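Local coordinates for DNA polymerase (Bacillus phage phi29, PDB 2PY5), which copies the phage genome by protein-primed, strand-displacing DNA synthesis with high processivity and fidelity, and proofreads with a 3'-5' exonuclease, at residues S260-G266 with F353-T357; K392-P397 with P424-G430. The protein carries 2 engineered substitutions. The contacts are given in a common frame with arbitrary orientation. Where two conformers were deposited one is given. Residue numbers count along the deposited sequence, not the author numbering.

Interaction 1. Residues S260-G266 with F353-T357. With EDO (1,2-ethanediol), chain I.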
ATOM      1  N   SER F 260     -21.292  -6.480   3.045  1.00 31.12           N
ATOM      2  CA  SER F 260     -22.529  -6.379   3.832  0.70 34.95           C
ATOM      3  C   SER F 260     -23.047  -4.984   4.154  1.00 33.43           C
ATOM      4  O   SER F 260     -24.219  -4.856   4.535  1.00 34.15           O
ATOM      5  CB  SER F 260     -22.400  -7.170   5.134  0.70 37.72           C
ATOM      6  OG  SER F 260     -21.525  -6.551   6.035  0.70 40.25           O
ATOM      7  N   ARG F 261     -22.246  -3.942   3.960  1.00 31.62           N
ATOM      8  CA  ARG F 261     -22.695  -2.610   4.332  1.00 29.76           C
ATOM      9  C   ARG F 261     -23.492  -1.895   3.254  1.00 31.04           C
ATOM     10  O   ARG F 261     -23.372  -2.195   2.078  1.00 31.94           O
ATOM     11  CB  ARG F 261     -21.527  -1.699   4.740  1.00 29.76           C
ATOM     12  CG  ARG F 261     -20.720  -2.234   5.898  1.00 30.52           C
ATOM     13  CD  ARG F 261     -21.439  -2.161   7.219  1.00 31.45           C
ATOM     14  NE  ARG F 261     -20.494  -2.319   8.321  1.00 31.26           N
ATOM     15  CZ  ARG F 261     -20.808  -2.328   9.605  1.00 32.65           C
ATOM     16  NH1 ARG F 261     -22.073  -2.203  10.002  1.00 33.55           N
ATOM     17  NH2 ARG F 261     -19.846  -2.458  10.514  1.00 34.81           N
ATOM     18  N   LEU F 262     -24.329  -0.964   3.690  1.00 30.59           N
ATOM     19  CA  LEU F 262     -25.037  -0.070   2.777  1.00 31.33           C
ATOM     20  C   LEU F 262     -24.041   0.877   2.128  1.00 32.74           C
ATOM     21  O   LEU F 262     -23.375   1.647   2.821  1.00 31.51           O
ATOM     22  CB  LEU F 262     -26.094   0.726   3.534  1.00 32.30           C
ATOM     23  CG  LEU F 262     -27.064   1.557   2.711  1.00 32.15           C
ATOM     24  CD1 LEU F 262     -27.960   0.666   1.811  1.00 33.31           C
ATOM     25  CD2 LEU F 262     -27.907   2.411   3.658  1.00 35.31           C
ATOM     26  N   LEU F 263     -23.961   0.846   0.806  1.00 29.94           N
ATOM     27  CA  LEU F 263     -22.946   1.598   0.065  1.00 31.50           C
ATOM     28  C   LEU F 263     -23.560   2.419  -1.065  1.00 34.13           C
ATOM     29  O   LEU F 263     -24.603   2.045  -1.624  1.00 31.74           O
ATOM     30  CB  LEU F 263     -21.859   0.670  -0.464  1.00 31.02           C
ATOM     31  CG  LEU F 263     -21.029  -0.093   0.573  1.00 28.71           C
ATOM     32  CD1 LEU F 263     -20.176  -1.191  -0.054  1.00 30.41           C
ATOM     33  CD2 LEU F 263     -20.170   0.924   1.343  1.00 32.19           C
ATOM     34  N   PRO F 264     -22.930   3.544  -1.409  1.00 29.59           N
ATOM     35  CA  PRO F 264     -23.527   4.485  -2.353  1.00 28.45           C
ATOM     36  C   PRO F 264     -23.366   4.092  -3.811  1.00 32.03           C
ATOM     37  O   PRO F 264     -22.365   3.469  -4.201  1.00 31.65           O
ATOM     38  CB  PRO F 264     -22.718   5.766  -2.078  1.00 31.03           C
ATOM     39  CG  PRO F 264     -21.383   5.244  -1.770  1.00 31.21           C
ATOM     40  CD  PRO F 264     -21.634   4.055  -0.906  1.00 30.09           C
ATOM     41  N   TYR F 265     -24.327   4.517  -4.636  1.00 30.12           N
ATOM     42  CA  TYR F 265     -24.193   4.417  -6.082  1.00 32.33           C
ATOM     43  C   TYR F 265     -24.994   5.538  -6.757  1.00 30.04           C
ATOM     44  O   TYR F 265     -25.782   6.269  -6.103  1.00 30.68           O
ATOM     45  CB  TYR F 265     -24.646   3.031  -6.583  1.00 31.36           C
ATOM     46  CG  TYR F 265     -26.139   2.834  -6.579  1.00 30.97           C
ATOM     47  CD1 TYR F 265     -26.895   3.087  -7.724  1.00 30.83           C
ATOM     48  CD2 TYR F 265     -26.803   2.412  -5.438  1.00 31.77           C
ATOM     49  CE1 TYR F 265     -28.268   2.926  -7.724  1.00 29.65           C
ATOM     50  CE2 TYR F 265     -28.211   2.245  -5.439  1.00 30.60           C
ATOM     51  CZ  TYR F 265     -28.914   2.531  -6.576  1.00 30.38           C
ATOM     52  OH  TYR F 265     -30.306   2.354  -6.591  1.00 33.02           O
ATOM     53  N   GLY F 266     -24.799   5.653  -8.069  1.00 31.79           N
ATOM     54  CA  GLY F 266     -25.554   6.588  -8.875  1.00 31.34           C
ATOM     55  C   GLY F 266     -25.161   8.039  -8.799  1.00 32.51           C
ATOM     56  O   GLY F 266     -24.159   8.403  -8.162  1.00 33.05           O
ATOM     57  N   PHE F 353     -26.808  10.314  -1.647  1.00 31.27           N
ATOM     58  CA  PHE F 353     -26.622   9.192  -2.571  1.00 30.49           C
ATOM     59  C   PHE F 353     -27.669   8.109  -2.375  1.00 30.45           C
ATOM     60  O   PHE F 353     -27.988   7.731  -1.262  1.00 31.01           O
ATOM     61  CB  PHE F 353     -25.253   8.524  -2.357  1.00 31.64           C
ATOM     62  CG  PHE F 353     -24.089   9.473  -2.459  1.00 32.96           C
ATOM     63  CD1 PHE F 353     -23.681  10.187  -1.352  1.00 33.03           C
ATOM     64  CD2 PHE F 353     -23.427   9.655  -3.654  1.00 33.49           C
ATOM     65  CE1 PHE F 353     -22.623  11.080  -1.425  1.00 34.14           C
ATOM     66  CE2 PHE F 353     -22.359  10.559  -3.720  1.00 33.81           C
ATOM     67  CZ  PHE F 353     -21.987  11.260  -2.593  1.00 33.72           C
ATOM     68  N   LYS F 354     -28.101   7.544  -3.490  1.00 31.08           N
ATOM     69  CA  LYS F 354     -28.746   6.244  -3.469  1.00 31.28           C
ATOM     70  C   LYS F 354     -27.790   5.217  -2.890  1.00 30.24           C
ATOM     71  O   LYS F 354     -26.564   5.413  -2.898  1.00 30.84           O
ATOM     72  CB  LYS F 354     -29.184   5.822  -4.872  1.00 31.28           C
ATOM     73  CG  LYS F 354     -30.062   6.824  -5.560  1.00 33.91           C
ATOM     74  CD  LYS F 354     -30.592   6.325  -6.901  1.00 37.73           C
ATOM     75  CE  LYS F 354     -29.641   6.596  -8.016  1.00 42.83           C
ATOM     76  NZ  LYS F 354     -30.385   6.583  -9.325  1.00 46.95           N
ATOM     77  N   ALA F 355     -28.336   4.113  -2.400  1.00 31.68           N
ATOM     78  CA  ALA F 355     -27.499   3.123  -1.768  1.00 30.15           C
ATOM     79  C   ALA F 355     -28.107   1.738  -1.776  1.00 32.12           C
ATOM     80  O   ALA F 355     -29.341   1.573  -1.831  1.00 31.81           O
ATOM     81  CB  ALA F 355     -27.186   3.558  -0.339  1.00 32.40           C
ATOM     82  N   THR F 356     -27.230   0.747  -1.709  1.00 31.47           N
ATOM     83  CA  THR F 356     -27.647  -0.642  -1.723  1.00 29.57           C
ATOM     84  C   THR F 356     -26.551  -1.501  -1.100  1.00 32.17           C
ATOM     85  O   THR F 356     -25.379  -1.079  -1.032  1.00 31.48           O
ATOM     86  CB  THR F 356     -27.950  -1.113  -3.152  1.00 34.34           C
ATOM     87  OG1 THR F 356     -28.608  -2.388  -3.096  1.00 36.59           O
ATOM     88  CG2 THR F 356     -26.681  -1.217  -3.974  1.00 34.03           C
ATOM     89  N   THR F 357     -26.936  -2.687  -0.659  1.00 33.33           N
ATOM     90  CA  THR F 357     -25.992  -3.712  -0.278  1.00 31.38           C
ATOM     91  C   THR F 357     -25.828  -4.632  -1.468  1.00 32.75           C
ATOM     92  O   THR F 357     -26.644  -4.601  -2.396  1.00 37.43           O
ATOM     93  CB  THR F 357     -26.479  -4.507   0.948  1.00 32.82           C
ATOM     94  OG1 THR F 357     -27.687  -5.230   0.621  1.00 34.00           O
ATOM     95  CG2 THR F 357     -26.707  -3.573   2.119  1.00 33.58           C
TER
HETATM   96  C1  EDO I8004     -27.179  -2.962   5.332  1.00 76.48           C
HETATM   97  O1  EDO I8004     -27.877  -1.909   6.006  1.00 76.05           O
HETATM   98  C2  EDO I8004     -26.482  -3.857   6.354  1.00 76.86           C
HETATM   99  O2  EDO I8004     -26.485  -5.235   5.947  1.00 77.36           O
HETATM  100  O   HOH W   1     -26.951   8.653  -5.879  1.00 19.85           O

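Interaction 2. Residues K392-P397 with P424-G430. With nucleotides of chain C.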
ATOM      1  N   LYS F 392      -9.263   1.578  -5.758  1.00 30.22           N
ATOM      2  CA  LYS F 392      -9.400   2.089  -7.123  1.00 29.19           C
ATOM      3  C   LYS F 392     -10.610   3.015  -7.286  1.00 29.48           C
ATOM      4  O   LYS F 392     -10.631   3.865  -8.161  1.00 31.64           O
ATOM      5  CB  LYS F 392      -9.481   0.932  -8.100  1.00 30.69           C
ATOM      6  CG  LYS F 392      -8.143   0.225  -8.300  1.00 32.66           C
ATOM      7  CD  LYS F 392      -7.160   0.995  -9.164  1.00 33.28           C
ATOM      8  CE  LYS F 392      -7.514   0.972 -10.663  1.00 32.94           C
ATOM      9  NZ  LYS F 392      -6.467   1.630 -11.510  1.00 33.35           N
ATOM     10  N   PHE F 393     -11.620   2.846  -6.441  1.00 31.05           N
ATOM     11  CA  PHE F 393     -12.826   3.673  -6.583  1.00 31.83           C
ATOM     12  C   PHE F 393     -12.547   5.176  -6.365  1.00 31.61           C
ATOM     13  O   PHE F 393     -13.174   6.025  -6.989  1.00 32.16           O
ATOM     14  CB  PHE F 393     -13.931   3.171  -5.653  1.00 32.68           C
ATOM     15  CG  PHE F 393     -14.653   1.971  -6.187  1.00 32.52           C
ATOM     16  CD1 PHE F 393     -14.265   0.684  -5.847  1.00 36.52           C
ATOM     17  CD2 PHE F 393     -15.696   2.134  -7.072  1.00 34.14           C
ATOM     18  CE1 PHE F 393     -14.926  -0.400  -6.382  1.00 37.66           C
ATOM     19  CE2 PHE F 393     -16.353   1.069  -7.589  1.00 34.05           C
ATOM     20  CZ  PHE F 393     -15.971  -0.202  -7.248  1.00 36.21           C
ATOM     21  N   ALA F 394     -11.598   5.499  -5.474  1.00 30.69           N
ATOM     22  CA  ALA F 394     -11.250   6.864  -5.163  1.00 31.33           C
ATOM     23  C   ALA F 394      -9.987   7.381  -5.883  1.00 28.94           C
ATOM     24  O   ALA F 394      -9.419   8.373  -5.480  1.00 29.55           O
ATOM     25  CB  ALA F 394     -11.111   7.026  -3.652  1.00 31.50           C
ATOM     26  N   SER F 395      -9.632   6.744  -6.991  1.00 30.39           N
ATOM     27  CA  SER F 395      -8.552   7.198  -7.854  1.00 31.16           C
ATOM     28  C   SER F 395      -8.712   8.678  -8.160  1.00 33.07           C
ATOM     29  O   SER F 395      -9.804   9.127  -8.524  1.00 34.19           O
ATOM     30  CB  SER F 395      -8.590   6.422  -9.172  1.00 32.92           C
ATOM     31  OG  SER F 395      -8.305   5.049  -8.997  1.00 33.62           O
ATOM     32  N   ASN F 396      -7.629   9.445  -8.042  1.00 31.57           N
ATOM     33  CA  ASN F 396      -7.692  10.863  -8.214  1.00 32.08           C
ATOM     34  C   ASN F 396      -7.689  11.188  -9.704  1.00 31.76           C
ATOM     35  O   ASN F 396      -6.764  10.780 -10.424  1.00 34.30           O
ATOM     36  CB  ASN F 396      -6.476  11.524  -7.518  1.00 33.09           C
ATOM     37  CG  ASN F 396      -6.668  13.004  -7.226  1.00 36.04           C
ATOM     38  OD1 ASN F 396      -6.395  13.484  -6.108  1.00 36.57           O
ATOM     39  ND2 ASN F 396      -7.118  13.734  -8.195  1.00 31.43           N
ATOM     40  N   PRO F 397      -8.698  11.927 -10.182  1.00 32.18           N
ATOM     41  CA  PRO F 397      -8.770  12.258 -11.607  1.00 32.56           C
ATOM     42  C   PRO F 397      -7.642  13.190 -12.066  1.00 33.11           C
ATOM     43  O   PRO F 397      -7.393  13.281 -13.253  1.00 32.66           O
ATOM     44  CB  PRO F 397     -10.140  12.920 -11.744  1.00 35.13           C
ATOM     45  CG  PRO F 397     -10.416  13.473 -10.378  1.00 34.37           C
ATOM     46  CD  PRO F 397      -9.844  12.492  -9.431  1.00 33.97           C
ATOM     47  N   PRO F 424     -12.947  10.375 -13.103  1.00 31.54           N
ATOM     48  CA  PRO F 424     -13.022   9.646 -11.846  1.00 32.83           C
ATOM     49  C   PRO F 424     -13.601   8.248 -12.070  1.00 31.36           C
ATOM     50  O   PRO F 424     -14.185   7.969 -13.119  1.00 33.89           O
ATOM     51  CB  PRO F 424     -14.014  10.464 -11.001  1.00 34.69           C
ATOM     52  CG  PRO F 424     -14.295  11.664 -11.704  1.00 36.07           C
ATOM     53  CD  PRO F 424     -13.780  11.590 -13.096  1.00 32.12           C
ATOM     54  N   VAL F 425     -13.412   7.389 -11.080  1.00 30.68           N
ATOM     55  CA  VAL F 425     -13.982   6.060 -11.067  1.00 29.75           C
ATOM     56  C   VAL F 425     -15.309   6.230 -10.315  1.00 29.02           C
ATOM     57  O   VAL F 425     -16.325   6.529 -10.951  1.00 32.17           O
ATOM     58  CB  VAL F 425     -13.019   5.005 -10.457  1.00 30.58           C
ATOM     59  CG1 VAL F 425     -13.677   3.649 -10.452  1.00 32.33           C
ATOM     60  CG2 VAL F 425     -11.659   4.964 -11.226  1.00 33.64           C
ATOM     61  N   TYR F 426     -15.319   6.084  -8.996  1.00 30.56           N
ATOM     62  CA  TYR F 426     -16.540   6.402  -8.205  1.00 29.19           C
ATOM     63  C   TYR F 426     -16.153   6.615  -6.759  1.00 28.97           C
ATOM     64  O   TYR F 426     -16.241   5.745  -5.902  1.00 30.31           O
ATOM     65  CB  TYR F 426     -17.645   5.337  -8.382  1.00 29.19           C
ATOM     66  CG  TYR F 426     -18.973   5.830  -7.851  1.00 28.22           C
ATOM     67  CD1 TYR F 426     -19.734   6.759  -8.571  1.00 29.26           C
ATOM     68  CD2 TYR F 426     -19.464   5.411  -6.627  1.00 29.23           C
ATOM     69  CE1 TYR F 426     -20.949   7.237  -8.063  1.00 28.28           C
ATOM     70  CE2 TYR F 426     -20.668   5.906  -6.127  1.00 28.74           C
ATOM     71  CZ  TYR F 426     -21.386   6.825  -6.854  1.00 28.03           C
ATOM     72  OH  TYR F 426     -22.586   7.313  -6.344  1.00 31.67           O
ATOM     73  N   THR F 427     -15.658   7.817  -6.510  1.00 29.67           N
ATOM     74  CA  THR F 427     -15.055   8.156  -5.223  1.00 30.41           C
ATOM     75  C   THR F 427     -16.002   7.968  -4.017  1.00 29.27           C
ATOM     76  O   THR F 427     -15.527   7.574  -2.949  1.00 30.01           O
ATOM     77  CB  THR F 427     -14.444   9.567  -5.279  1.00 30.86           C
ATOM     78  OG1 THR F 427     -13.558   9.641  -6.414  1.00 29.27           O
ATOM     79  CG2 THR F 427     -13.660   9.900  -3.994  1.00 31.24           C
ATOM     80  N   PRO F 428     -17.331   8.200  -4.169  1.00 29.75           N
ATOM     81  CA  PRO F 428     -18.179   7.964  -2.989  1.00 28.90           C
ATOM     82  C   PRO F 428     -18.031   6.536  -2.421  1.00 28.79           C
ATOM     83  O   PRO F 428     -18.152   6.328  -1.235  1.00 29.38           O
ATOM     84  CB  PRO F 428     -19.591   8.174  -3.539  1.00 28.81           C
ATOM     85  CG  PRO F 428     -19.391   9.130  -4.655  1.00 28.82           C
ATOM     86  CD  PRO F 428     -18.125   8.725  -5.299  1.00 31.12           C
ATOM     87  N   MET F 429     -17.816   5.549  -3.301  1.00 30.34           N
ATOM     88  CA  MET F 429     -17.686   4.180  -2.838  1.00 30.77           C
ATOM     89  C   MET F 429     -16.473   4.021  -1.938  1.00 29.91           C
ATOM     90  O   MET F 429     -16.535   3.355  -0.899  1.00 30.82           O
ATOM     91  CB  MET F 429     -17.628   3.219  -4.037  1.00 32.40           C
ATOM     92  CG  MET F 429     -17.596   1.762  -3.734  1.00 36.99           C
ATOM     93  SD  MET F 429     -19.017   1.203  -2.793  1.00 32.70           S
ATOM     94  CE  MET F 429     -20.298   0.813  -3.965  1.00 36.73           C
ATOM     95  N   GLY F 430     -15.353   4.643  -2.316  1.00 30.49           N
ATOM     96  CA  GLY F 430     -14.170   4.618  -1.456  1.00 32.26           C
ATOM     97  C   GLY F 430     -14.424   5.295  -0.118  1.00 31.55           C
ATOM     98  O   GLY F 430     -14.049   4.787   0.948  1.00 32.00           O
TER
ATOM     99  P    DC C   4      -3.091   1.949 -10.198  1.00 24.54           P
ATOM    100  OP1  DC C   4      -2.312   1.430  -9.054  1.00 22.99           O
ATOM    101  OP2  DC C   4      -3.780   1.023 -11.147  1.00 22.53           O
ATOM    102  O5'  DC C   4      -4.210   2.977  -9.736  1.00 26.48           O
ATOM    103  C5'  DC C   4      -3.887   3.943  -8.767  1.00 23.52           C
ATOM    104  C4'  DC C   4      -5.006   4.003  -7.742  1.00 22.81           C
ATOM    105  O4'  DC C   4      -5.118   2.741  -7.029  1.00 24.28           O
ATOM    106  C3'  DC C   4      -4.752   5.034  -6.658  1.00 23.52           C
ATOM    107  O3'  DC C   4      -5.188   6.287  -7.114  1.00 24.39           O
ATOM    108  C2'  DC C   4      -5.594   4.509  -5.518  1.00 25.41           C
ATOM    109  C1'  DC C   4      -5.398   3.012  -5.669  1.00 26.94           C
ATOM    110  N1   DC C   4      -4.312   2.494  -4.796  1.00 27.60           N
ATOM    111  C2   DC C   4      -4.545   2.457  -3.410  1.00 28.03           C
ATOM    112  O2   DC C   4      -5.624   2.872  -2.946  1.00 29.91           O
ATOM    113  N3   DC C   4      -3.578   1.980  -2.590  1.00 31.06           N
ATOM    114  C4   DC C   4      -2.432   1.541  -3.104  1.00 31.39           C
ATOM    115  N4   DC C   4      -1.517   1.073  -2.243  1.00 34.40           N
ATOM    116  C5   DC C   4      -2.177   1.563  -4.506  1.00 29.04           C
ATOM    117  C6   DC C   4      -3.126   2.043  -5.315  1.00 27.72           C
ATOM    118  P    DT C   5      -4.393   7.613  -6.761  1.00 25.80           P
ATOM    119  OP1  DT C   5      -5.004   8.703  -7.530  1.00 25.20           O
ATOM    120  OP2  DT C   5      -2.930   7.332  -6.957  1.00 26.01           O
ATOM    121  O5'  DT C   5      -4.649   7.810  -5.216  1.00 26.94           O
ATOM    122  C5'  DT C   5      -5.996   7.983  -4.782  1.00 29.88           C
ATOM    123  C4'  DT C   5      -6.015   7.942  -3.276  1.00 33.80           C
ATOM    124  O4'  DT C   5      -5.481   6.684  -2.807  1.00 33.74           O
ATOM    125  C3'  DT C   5      -5.153   9.023  -2.641  1.00 36.72           C
ATOM    126  O3'  DT C   5      -6.024  10.018  -2.189  1.00 40.10           O
ATOM    127  C2'  DT C   5      -4.411   8.360  -1.487  1.00 39.27           C
ATOM    128  C1'  DT C   5      -4.587   6.867  -1.725  1.00 39.77           C
ATOM    129  N1   DT C   5      -3.313   6.115  -2.040  1.00 40.42           N
ATOM    130  C2   DT C   5      -2.665   5.473  -1.009  1.00 42.57           C
ATOM    131  O2   DT C   5      -3.068   5.507   0.142  1.00 43.86           O
ATOM    132  N3   DT C   5      -1.529   4.795  -1.383  1.00 42.95           N
ATOM    133  C4   DT C   5      -0.985   4.688  -2.654  1.00 43.62           C
ATOM    134  O4   DT C   5       0.042   4.052  -2.886  1.00 44.68           O
ATOM    135  C5   DT C   5      -1.706   5.373  -3.690  1.00 40.86           C
ATOM    136  C7   DT C   5      -1.213   5.331  -5.113  1.00 38.60           C
ATOM    137  C6   DT C   5      -2.817   6.043  -3.337  1.00 40.36           C
ATOM    138  P    DT C   6      -5.931  11.512  -2.740  1.00 42.46           P
ATOM    139  OP1  DT C   6      -7.200  12.133  -2.325  1.00 41.20           O
ATOM    140  OP2  DT C   6      -5.457  11.537  -4.152  1.00 40.56           O
ATOM    141  O5'  DT C   6      -4.737  12.128  -1.863  1.00 47.24           O
ATOM    142  C5'  DT C   6      -4.899  12.398  -0.484  1.00 52.68           C
ATOM    143  C4'  DT C   6      -3.640  13.067   0.024  1.00 56.76           C
ATOM    144  O4'  DT C   6      -2.599  12.058   0.053  1.00 59.13           O
ATOM    145  C3'  DT C   6      -3.119  14.217  -0.848  1.00 58.97           C
ATOM    146  O3'  DT C   6      -2.659  15.327  -0.058  1.00 60.81           O
ATOM    147  C2'  DT C   6      -1.986  13.575  -1.640  1.00 59.88           C
ATOM    148  C1'  DT C   6      -1.471  12.524  -0.660  1.00 61.52           C
ATOM    149  N1   DT C   6      -0.760  11.336  -1.278  1.00 62.36           N
ATOM    150  C2   DT C   6       0.431  10.917  -0.712  1.00 63.31           C
ATOM    151  O2   DT C   6       0.935  11.463   0.259  1.00 63.25           O
ATOM    152  N3   DT C   6       1.008   9.829  -1.333  1.00 63.09           N
ATOM    153  C4   DT C   6       0.536   9.134  -2.434  1.00 62.80           C
ATOM    154  O4   DT C   6       1.141   8.174  -2.907  1.00 63.29           O
ATOM    155  C5   DT C   6      -0.715   9.621  -2.976  1.00 63.19           C
ATOM    156  C7   DT C   6      -1.338   8.961  -4.172  1.00 63.09           C
ATOM    157  C6   DT C   6      -1.293  10.680  -2.382  1.00 62.58           C
TER
HETATM  158  O   HOH W   2     -12.305   8.364  -8.681  1.00 19.34           O

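Interaction 1. Residues S260-G266 with F353-T357
Strand 263-265 runs antiparallel to the last residues of strand 340-356. The short axes approach to 4.4 Å, with 125° between their directions, so the pair is strongly twisted. It closes the base of the strand-rich excursion between them, in the terminal protein region TPR1 of protein-primed type-B polymerases. Leu263 and Thr356 form a hydrogen-bonded pair: Leu263 N donates to Thr356 O (3.0 Å) and Thr356 N to Leu263 O (2.9 Å). Next comes the non-hydrogen-bonded pair Pro264 and Ala355, with CA atoms 4.2 Å apart. Proline, with no NH to donate, fits here. Beyond it, Tyr265 N donates to Lys354 O (3.0 Å). A water then joins Tyr265 O (2.7 Å) to Lys354 N (2.9 Å).

The Tyr265 ring lies across the partner strand. Lys354 CB sits over its face, 3.9 Å from the centroid, in a CH-pi contact. Leu262 CG meets Ala355 CB at 3.6 Å, and Pro264 CB meets Phe353 CB at 3.8 Å. At Gly266 a CB would clash with Lys354 CE.

Thr356 is needed for single-stranded DNA binding and exonucleolysis. The bound DNA is about 15 Å away between nearest atoms, but the two Thr356 backbone bonds are consistent with a fixed strand end.

Interaction 2. Residues K392-P397 with P424-G430
This is a buried packing contact between the residues that follow polymerase motif B, the type-B signature ending in Tyr390-Gly391, and the start of helix 427-447. The two segments flank the terminal protein region TPR2 and draw its two ends together. The centre of the contact is Phe393. Its carbonyl O accepts a hydrogen bond from Tyr426 N (2.9 Å), just ahead of the helix. Its ring packs on Met429. Met429 CG lies over the face, 3.9 Å from the ring centroid, a CH-pi contact; Met429 SD, 5.4 Å from the same centroid, adds a Met-aromatic contact. Tyr426 CB and Val425 CG1 also lie close to Phe393 CD2, at 4.0 and 4.2 Å. Phe211 meets the same ring edge-to-face.

The backbones of the two segments come closest at Ala394 and Thr427, with CA atoms 4.0 Å apart. Gly430 suits this tight spot, since a CB there would clash with Ala394 CB. A single water ties both segments together through Phe393 O (3.0 Å), Ser395 O (2.6 Å), Val425 N (2.8 Å) and Thr427 OG1 (2.9 Å). Thr427 OG1 also bonds to Asp219. Nearer TPR2, Pro397 CB packs on Pro424 CD at 4.1 Å.

Segment 392-397 also holds the single-stranded DNA of chain C. Ser395 OG bonds to Lys392 O (2.7 Å) within the turn. On the same segment Lys392 NZ donates to OP2 of DC4 (2.8 Å), and Asn396 N donates to OP1 of DT5 (2.8 Å, N-H...O angle 164°).

Overall arrangement
The two contacts follow one another along the chain and neither nest nor cross. After helix 253-260, strand 263-265 enters interaction 1. The next 86 residues, rich in strand, return as the end of strand 340-356 and close the TPR1 loop. The chain then runs through the fingers, helices 361-373 and 376-387, to interaction 2. That contact closes a smaller loop of 26 residues, which contains TPR2, and leads into helix 427-447. The two sites touch in space. Tyr426 OH probably hydrogen-bonds to Gly266 O (2.6 Å), and Pro428 CG packs on Phe353 CE2 (3.4 Å). Tyr426 and the start of helix 427-447 thus join the TPR1 strand pair to the DNA-bound segment 392-397.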